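Local coordinates for protection of telomeres protein 1 (Schizosaccharomyces pombe, PDB 7CUI), which binds single-stranded telomeric DNA to protect the 3' overhang and regulates telomerase and telomere length, this chain being the C-terminal part of the protein, at residues P75-R87 with V96-N108. Numbering follows the deposited sequence.
Sequences PSSYVWMFALLVR and VIFFDSDAAELIN
W80 lies along the side of helix 100-107 that carries A103, A104 and I107, with CD1 of I107 centred over one indole face, 3.5 Å from the centroid of the five-membered ring. With CG anti to the carbonyl carbon (chi1 -65°), the indole stands beside the helix, where A103, a methyl alone, lets the helix lie close to W80 CB. With an alanine here, I107 CD1 is likely to lose the aromatic face it rests on, leaving a gap between strand and helix. The backbone fixes the same corner, D100 N giving a nearly straight 2.9 Å bond to W80 O, next after F99. Strands 77-87 and 93-99 form an antiparallel hairpin, the second and third strands of what the topology indicates is an OB fold, and the helix following covers F82 and F98, L106 CD2 sitting over the F98 ring. F82, paired with F98 by two backbone hydrogen bonds, suits its place because a flat ring offers one face to F98 CB, 4.1 Å from the centroid, and its edge to L106 CD2; F68 stacks on it. V96, a beta-branched residue at home in a strand, brings CG2 to 3.6 Å from V86 CG2. M81, on the other face, packs CB against the F99 ring edge; another protein's apolar side chains touch both residues.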
# COMPACT_ATOMS: atom_id res chain seq x y z
N PRO A 75 -2.72 18.33 18.53
CA PRO A 75 -4.17 18.22 18.31
C PRO A 75 -4.67 17.96 16.89
O PRO A 75 -5.81 17.52 16.73
CB PRO A 75 -4.67 19.60 18.77
CG PRO A 75 -3.55 20.54 18.38
CD PRO A 75 -2.27 19.73 18.54
N SER A 76 -3.86 18.25 15.87
CA SER A 76 -4.29 18.01 14.50
C SER A 76 -3.12 17.78 13.53
O SER A 76 -3.09 18.36 12.45
CB SER A 76 -5.24 19.08 14.00
OG SER A 76 -4.57 20.30 13.74
N SER A 77 -2.19 16.90 13.91
CA SER A 77 -1.13 16.45 13.02
C SER A 77 -1.44 15.05 12.50
O SER A 77 -1.49 14.09 13.27
CB SER A 77 0.22 16.46 13.69
OG SER A 77 0.66 17.79 13.90
N TYR A 78 -1.61 14.94 11.17
CA TYR A 78 -2.03 13.70 10.54
C TYR A 78 -0.90 13.11 9.70
O TYR A 78 0.02 13.82 9.29
CB TYR A 78 -3.28 13.94 9.70
CG TYR A 78 -4.55 14.23 10.47
CD1 TYR A 78 -4.77 15.48 11.04
CD2 TYR A 78 -5.53 13.27 10.62
CE1 TYR A 78 -5.93 15.75 11.74
CE2 TYR A 78 -6.70 13.52 11.32
CZ TYR A 78 -6.90 14.77 11.88
OH TYR A 78 -8.05 15.03 12.57
N VAL A 79 -0.98 11.80 9.44
CA VAL A 79 -0.04 11.12 8.55
C VAL A 79 -0.81 10.17 7.64
O VAL A 79 -1.87 9.67 8.03
CB VAL A 79 1.08 10.37 9.29
CG1 VAL A 79 2.08 11.32 9.95
CG2 VAL A 79 0.55 9.33 10.27
N TRP A 80 -0.25 9.94 6.45
CA TRP A 80 -0.78 8.95 5.53
C TRP A 80 -0.60 7.56 6.13
O TRP A 80 0.48 7.22 6.61
CB TRP A 80 -0.06 9.01 4.17
CG TRP A 80 -0.25 10.28 3.39
CD1 TRP A 80 0.73 11.11 2.94
CD2 TRP A 80 -1.50 10.84 2.94
NE1 TRP A 80 0.18 12.16 2.26
CE2 TRP A 80 -1.19 12.02 2.24
CE3 TRP A 80 -2.84 10.47 3.07
CZ2 TRP A 80 -2.17 12.83 1.66
CZ3 TRP A 80 -3.82 11.26 2.51
CH2 TRP A 80 -3.48 12.43 1.81
N MSE A 81 -1.67 6.76 6.08
CA MSE A 81 -1.57 5.35 6.40
C MSE A 81 -2.72 4.59 5.74
O MSE A 81 -3.88 4.77 6.09
CB MSE A 81 -1.52 5.14 7.91
CG MSE A 81 -1.29 3.69 8.28
SE MSE A 81 -1.67 3.40 10.17
CE MSE A 81 -3.61 3.42 10.49
N PHE A 82 -2.36 3.75 4.77
CA PHE A 82 -3.30 2.88 4.09
C PHE A 82 -2.55 1.68 3.52
O PHE A 82 -1.32 1.68 3.48
CB PHE A 82 -4.08 3.65 3.01
CG PHE A 82 -3.22 4.36 1.99
CD1 PHE A 82 -2.83 5.68 2.19
CD2 PHE A 82 -2.82 3.73 0.82
CE1 PHE A 82 -2.05 6.34 1.25
CE2 PHE A 82 -2.04 4.40 -0.12
CZ PHE A 82 -1.66 5.70 0.09
N ALA A 83 -3.30 0.66 3.11
CA ALA A 83 -2.70 -0.55 2.57
C ALA A 83 -3.37 -0.93 1.25
O ALA A 83 -4.59 -0.84 1.12
CB ALA A 83 -2.80 -1.67 3.58
N LEU A 84 -2.54 -1.35 0.29
CA LEU A 84 -3.04 -1.88 -0.97
C LEU A 84 -2.82 -3.39 -0.96
O LEU A 84 -1.70 -3.84 -0.74
CB LEU A 84 -2.24 -1.25 -2.11
CG LEU A 84 -2.21 0.27 -2.18
CD1 LEU A 84 -1.44 0.73 -3.41
CD2 LEU A 84 -3.62 0.83 -2.20
N LEU A 85 -3.89 -4.16 -1.20
CA LEU A 85 -3.74 -5.58 -1.44
C LEU A 85 -3.37 -5.79 -2.90
O LEU A 85 -4.17 -5.52 -3.79
CB LEU A 85 -5.05 -6.31 -1.09
CG LEU A 85 -4.95 -7.84 -1.08
CD1 LEU A 85 -3.99 -8.32 -0.00
CD2 LEU A 85 -6.32 -8.47 -0.89
N VAL A 86 -2.14 -6.26 -3.14
CA VAL A 86 -1.64 -6.36 -4.51
C VAL A 86 -1.58 -7.82 -4.94
O VAL A 86 -1.50 -8.72 -4.10
CB VAL A 86 -0.30 -5.63 -4.69
CG1 VAL A 86 -0.41 -4.14 -4.41
CG2 VAL A 86 0.82 -6.25 -3.86
N ARG A 87 -1.63 -8.06 -6.26
CA ARG A 87 -1.59 -9.39 -6.83
C ARG A 87 -0.60 -9.44 -7.99
O ARG A 87 -0.51 -8.50 -8.79
CB ARG A 87 -3.00 -9.86 -7.23
CG ARG A 87 -3.04 -10.99 -8.25
CD ARG A 87 -4.19 -11.96 -8.03
NE ARG A 87 -5.51 -11.32 -7.96
CZ ARG A 87 -6.61 -11.88 -7.45
NH1 ARG A 87 -6.59 -13.11 -6.96
NH2 ARG A 87 -7.74 -11.18 -7.44
N VAL A 96 0.44 -4.44 1.14
CA VAL A 96 1.56 -3.51 1.08
C VAL A 96 1.11 -2.19 1.72
O VAL A 96 0.15 -1.56 1.27
CB VAL A 96 2.02 -3.31 -0.38
CG1 VAL A 96 3.11 -2.26 -0.51
CG2 VAL A 96 2.44 -4.61 -1.04
N ILE A 97 1.80 -1.80 2.79
CA ILE A 97 1.45 -0.62 3.56
C ILE A 97 2.16 0.59 2.98
O ILE A 97 3.38 0.57 2.77
CB ILE A 97 1.79 -0.81 5.05
CG1 ILE A 97 0.97 -1.93 5.69
CG2 ILE A 97 1.65 0.50 5.81
CD1 ILE A 97 1.54 -2.43 7.01
N PHE A 98 1.39 1.66 2.72
CA PHE A 98 1.94 2.97 2.43
C PHE A 98 1.72 3.89 3.63
O PHE A 98 0.59 4.18 4.01
CB PHE A 98 1.36 3.54 1.13
CG PHE A 98 1.87 2.83 -0.10
CD1 PHE A 98 1.24 1.69 -0.57
CD2 PHE A 98 3.01 3.28 -0.76
CE1 PHE A 98 1.73 1.02 -1.68
CE2 PHE A 98 3.49 2.61 -1.88
CZ PHE A 98 2.85 1.48 -2.34
N PHE A 99 2.83 4.33 4.21
CA PHE A 99 2.85 5.11 5.44
C PHE A 99 3.69 6.37 5.21
O PHE A 99 4.72 6.31 4.53
CB PHE A 99 3.41 4.24 6.57
CG PHE A 99 3.44 4.89 7.93
CD1 PHE A 99 2.26 5.19 8.59
CD2 PHE A 99 4.64 5.20 8.56
CE1 PHE A 99 2.27 5.79 9.84
CE2 PHE A 99 4.65 5.80 9.81
CZ PHE A 99 3.47 6.09 10.45
N ASP A 100 3.21 7.49 5.75
CA ASP A 100 3.98 8.71 5.91
C ASP A 100 4.66 9.11 4.60
O ASP A 100 3.99 9.30 3.59
CB ASP A 100 4.92 8.61 7.12
CG ASP A 100 5.28 9.96 7.73
OD1 ASP A 100 4.89 11.00 7.15
OD2 ASP A 100 5.96 9.96 8.77
N SER A 101 6.00 9.23 4.62
CA SER A 101 6.76 9.78 3.50
C SER A 101 6.70 8.88 2.26
O SER A 101 6.82 9.38 1.14
CB SER A 101 8.18 10.10 3.90
OG SER A 101 8.79 8.97 4.51
N ASP A 102 6.52 7.57 2.46
CA ASP A 102 6.42 6.64 1.34
C ASP A 102 5.08 6.82 0.63
O ASP A 102 5.01 6.73 -0.59
CB ASP A 102 6.67 5.20 1.79
CG ASP A 102 8.13 4.90 2.12
OD1 ASP A 102 9.02 5.34 1.35
OD2 ASP A 102 8.37 4.22 3.14
N ALA A 103 4.03 7.07 1.42
CA ALA A 103 2.70 7.34 0.88
C ALA A 103 2.69 8.69 0.17
O ALA A 103 2.03 8.84 -0.85
CB ALA A 103 1.67 7.27 1.98
N ALA A 104 3.43 9.66 0.72
CA ALA A 104 3.59 10.96 0.08
C ALA A 104 4.31 10.80 -1.26
O ALA A 104 3.97 11.47 -2.23
CB ALA A 104 4.30 11.93 1.00
N GLU A 105 5.31 9.91 -1.29
CA GLU A 105 6.06 9.59 -2.50
C GLU A 105 5.11 9.07 -3.58
O GLU A 105 5.15 9.54 -4.71
CB GLU A 105 7.17 8.59 -2.18
CG GLU A 105 7.96 8.12 -3.39
CD GLU A 105 9.18 8.96 -3.73
OE1 GLU A 105 10.08 8.43 -4.41
OE2 GLU A 105 9.24 10.13 -3.30
N LEU A 106 4.26 8.10 -3.21
CA LEU A 106 3.30 7.52 -4.14
C LEU A 106 2.34 8.60 -4.64
O LEU A 106 2.19 8.76 -5.84
CB LEU A 106 2.56 6.37 -3.44
CG LEU A 106 1.56 5.60 -4.31
CD1 LEU A 106 2.27 4.57 -5.19
CD2 LEU A 106 0.51 4.91 -3.45
N ILE A 107 1.72 9.34 -3.70
CA ILE A 107 0.70 10.32 -4.05
C ILE A 107 1.28 11.37 -5.00
O ILE A 107 0.65 11.70 -6.00
CB ILE A 107 0.03 10.94 -2.81
CG1 ILE A 107 -0.80 9.91 -2.04
CG2 ILE A 107 -0.83 12.14 -3.21
CD1 ILE A 107 -1.01 10.26 -0.59
N ASN A 108 2.46 11.89 -4.65
CA ASN A 108 3.27 12.71 -5.55
C ASN A 108 2.50 13.96 -5.97
O ASN A 108 2.35 14.23 -7.17
CB ASN A 108 3.76 11.90 -6.75
CG ASN A 108 4.82 12.60 -7.56
OD1 ASN A 108 5.50 13.49 -7.07
ND2 ASN A 108 4.98 12.20 -8.81